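Uncharacterized protein 14 (Sulfolobus islandicus filamentous virus, PDB 2H36) is of unknown function but is probably a viral anti-CRISPR protein of the AcrID1 type, inhibiting a type I-D system of the host. Local coordinates at residues L27-F31 / Y86-F90. Coordinates in Å, arbitrary orientation, origin at the centre of the assembly. Residues are numbered along the deposited sequence.
Sequences LDFLF and YKLEF
Build residues 27-31 around the C-terminal end of helix 19-30, with a weak backbone hydrogen bond from Phe31 N to Leu27 O (2.8 Å), and lay them over strand 85-94, where 86-90 keep extended beta angles. The nearest CA atoms are those of Phe31 and Tyr86, 8.8 Å apart, so side chains fill the gap. Aromatic contact comes first: Tyr86 (chi1 t) and Phe31 (chi1 -103°) form an offset stack, centroids 4.3 Å apart and planes 18° from parallel, with Phe31 CZ 3.7 Å from Tyr86 CE1. Aliphatic contacts extend it: Leu88 CD2 meets the edge of the Phe31 ring at CZ (3.7 Å), and Leu27 (mt) reaches Leu88 CD1 through CD2 (4.4 Å) and the edge of Phe90 at CZ through CD1 (4.2 Å). Phe38 of strand 37-42 touches Leu27, Tyr86 and Leu88, while Tyr78 packs edge-to-face on Phe31. Lys87 points away. This is part of the hydrophobic core of an alpha+beta fold, with a helix packed on one face of an antiparallel sheet.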
loop_
_atom_site.group_PDB
_atom_site.type_symbol
_atom_site.label_atom_id
_atom_site.label_comp_id
_atom_site.label_asym_id
_atom_site.label_seq_id
_atom_site.Cartn_x
_atom_site.Cartn_y
_atom_site.Cartn_z
ATOM N N LEU A 27 2.309 2.809 6.658
ATOM C CA LEU A 27 3.252 3.356 5.699
ATOM C C LEU A 27 3.571 4.774 6.154
ATOM O O LEU A 27 4.725 5.104 6.362
ATOM C CB LEU A 27 2.758 3.163 4.270
ATOM C CG LEU A 27 2.796 1.747 3.677
ATOM C CD1 LEU A 27 2.415 1.790 2.197
ATOM C CD2 LEU A 27 4.141 1.089 3.819
ATOM N N ASP A 28 2.542 5.594 6.343
ATOM C CA ASP A 28 2.729 6.953 6.871
ATOM C C ASP A 28 3.897 7.009 7.839
ATOM O O ASP A 28 4.772 7.868 7.716
ATOM C CB ASP A 28 1.471 7.437 7.610
ATOM C CG ASP A 28 0.604 8.350 6.766
ATOM O OD1 ASP A 28 -0.134 9.185 7.359
ATOM O OD2 ASP A 28 0.670 8.238 5.516
ATOM N N PHE A 29 3.887 6.087 8.803
ATOM C CA PHE A 29 4.900 6.012 9.856
ATOM C C PHE A 29 6.234 5.606 9.255
ATOM O O PHE A 29 7.239 6.302 9.404
ATOM C CB PHE A 29 4.468 5.006 10.936
ATOM C CG PHE A 29 5.460 4.842 12.042
ATOM C CD1 PHE A 29 5.751 5.898 12.899
ATOM C CD2 PHE A 29 6.108 3.631 12.232
ATOM C CE1 PHE A 29 6.675 5.747 13.927
ATOM C CE2 PHE A 29 7.039 3.473 13.256
ATOM C CZ PHE A 29 7.318 4.529 14.104
ATOM N N LEU A 30 6.197 4.488 8.542
ATOM C CA LEU A 30 7.359 3.839 7.968
ATOM C C LEU A 30 8.096 4.666 6.910
ATOM O O LEU A 30 9.221 4.334 6.531
ATOM C CB LEU A 30 6.909 2.501 7.370
ATOM C CG LEU A 30 6.950 1.214 8.211
ATOM C CD1 LEU A 30 7.400 1.407 9.651
ATOM C CD2 LEU A 30 5.614 0.484 8.132
ATOM N N PHE A 31 7.460 5.731 6.435
ATOM C CA PHE A 31 8.033 6.581 5.399
ATOM C C PHE A 31 8.786 7.757 5.979
ATOM O O PHE A 31 9.466 8.478 5.255
ATOM C CB PHE A 31 6.950 7.075 4.437
ATOM C CG PHE A 31 6.935 6.346 3.133
ATOM C CD1 PHE A 31 7.434 6.961 1.977
ATOM C CD2 PHE A 31 6.442 5.040 3.054
ATOM C CE1 PHE A 31 7.436 6.296 0.755
ATOM C CE2 PHE A 31 6.436 4.356 1.846
ATOM C CZ PHE A 31 6.934 4.984 0.689
ATOM N N TYR A 86 13.868 6.885 -2.670
ATOM C CA TYR A 86 13.175 6.041 -1.706
ATOM C C TYR A 86 12.550 4.903 -2.498
ATOM O O TYR A 86 11.723 5.142 -3.393
ATOM C CB TYR A 86 12.086 6.751 -0.896
ATOM C CG TYR A 86 11.611 5.892 0.255
ATOM C CD1 TYR A 86 10.882 4.720 0.026
ATOM C CD2 TYR A 86 11.916 6.230 1.571
ATOM C CE1 TYR A 86 10.465 3.914 1.077
ATOM C CE2 TYR A 86 11.503 5.430 2.632
ATOM C CZ TYR A 86 10.778 4.275 2.375
ATOM O OH TYR A 86 10.363 3.480 3.414
ATOM N N LYS A 87 12.931 3.671 -2.157
ATOM C CA LYS A 87 12.372 2.484 -2.806
ATOM C C LYS A 87 11.372 1.710 -1.966
ATOM O O LYS A 87 11.724 1.172 -0.918
ATOM C CB LYS A 87 13.471 1.486 -3.161
ATOM C CG LYS A 87 14.597 2.047 -4.012
ATOM C CD LYS A 87 14.237 2.009 -5.468
ATOM C CE LYS A 87 15.216 2.802 -6.288
ATOM N NZ LYS A 87 14.890 2.679 -7.739
ATOM N N LEU A 88 10.126 1.668 -2.431
ATOM C CA LEU A 88 9.064 0.909 -1.777
ATOM C C LEU A 88 8.866 -0.291 -2.694
ATOM O O LEU A 88 8.884 -0.142 -3.915
ATOM C CB LEU A 88 7.856 1.804 -1.533
ATOM C CG LEU A 88 6.577 1.122 -1.061
ATOM C CD1 LEU A 88 6.766 0.620 0.361
ATOM C CD2 LEU A 88 5.431 2.094 -1.147
ATOM N N GLU A 89 8.649 -1.469 -2.114
ATOM C CA GLU A 89 8.478 -2.680 -2.926
ATOM C C GLU A 89 7.374 -3.596 -2.418
ATOM O O GLU A 89 7.412 -4.024 -1.261
ATOM C CB GLU A 89 9.794 -3.436 -2.963
ATOM C CG GLU A 89 9.749 -4.743 -3.713
ATOM C CD GLU A 89 11.116 -5.421 -3.743
ATOM O OE1 GLU A 89 11.956 -5.032 -4.594
ATOM O OE2 GLU A 89 11.348 -6.334 -2.911
ATOM N N PHE A 90 6.398 -3.897 -3.279
ATOM C CA PHE A 90 5.303 -4.823 -2.924
ATOM C C PHE A 90 5.318 -6.155 -3.647
ATOM O O PHE A 90 5.270 -6.191 -4.882
ATOM C CB PHE A 90 3.944 -4.244 -3.290
ATOM C CG PHE A 90 3.591 -2.985 -2.546
ATOM C CD1 PHE A 90 3.962 -1.737 -3.043
ATOM C CD2 PHE A 90 2.854 -3.038 -1.371
ATOM C CE1 PHE A 90 3.625 -0.576 -2.372
ATOM C CE2 PHE A 90 2.512 -1.873 -0.701
ATOM C CZ PHE A 90 2.900 -0.643 -1.202
#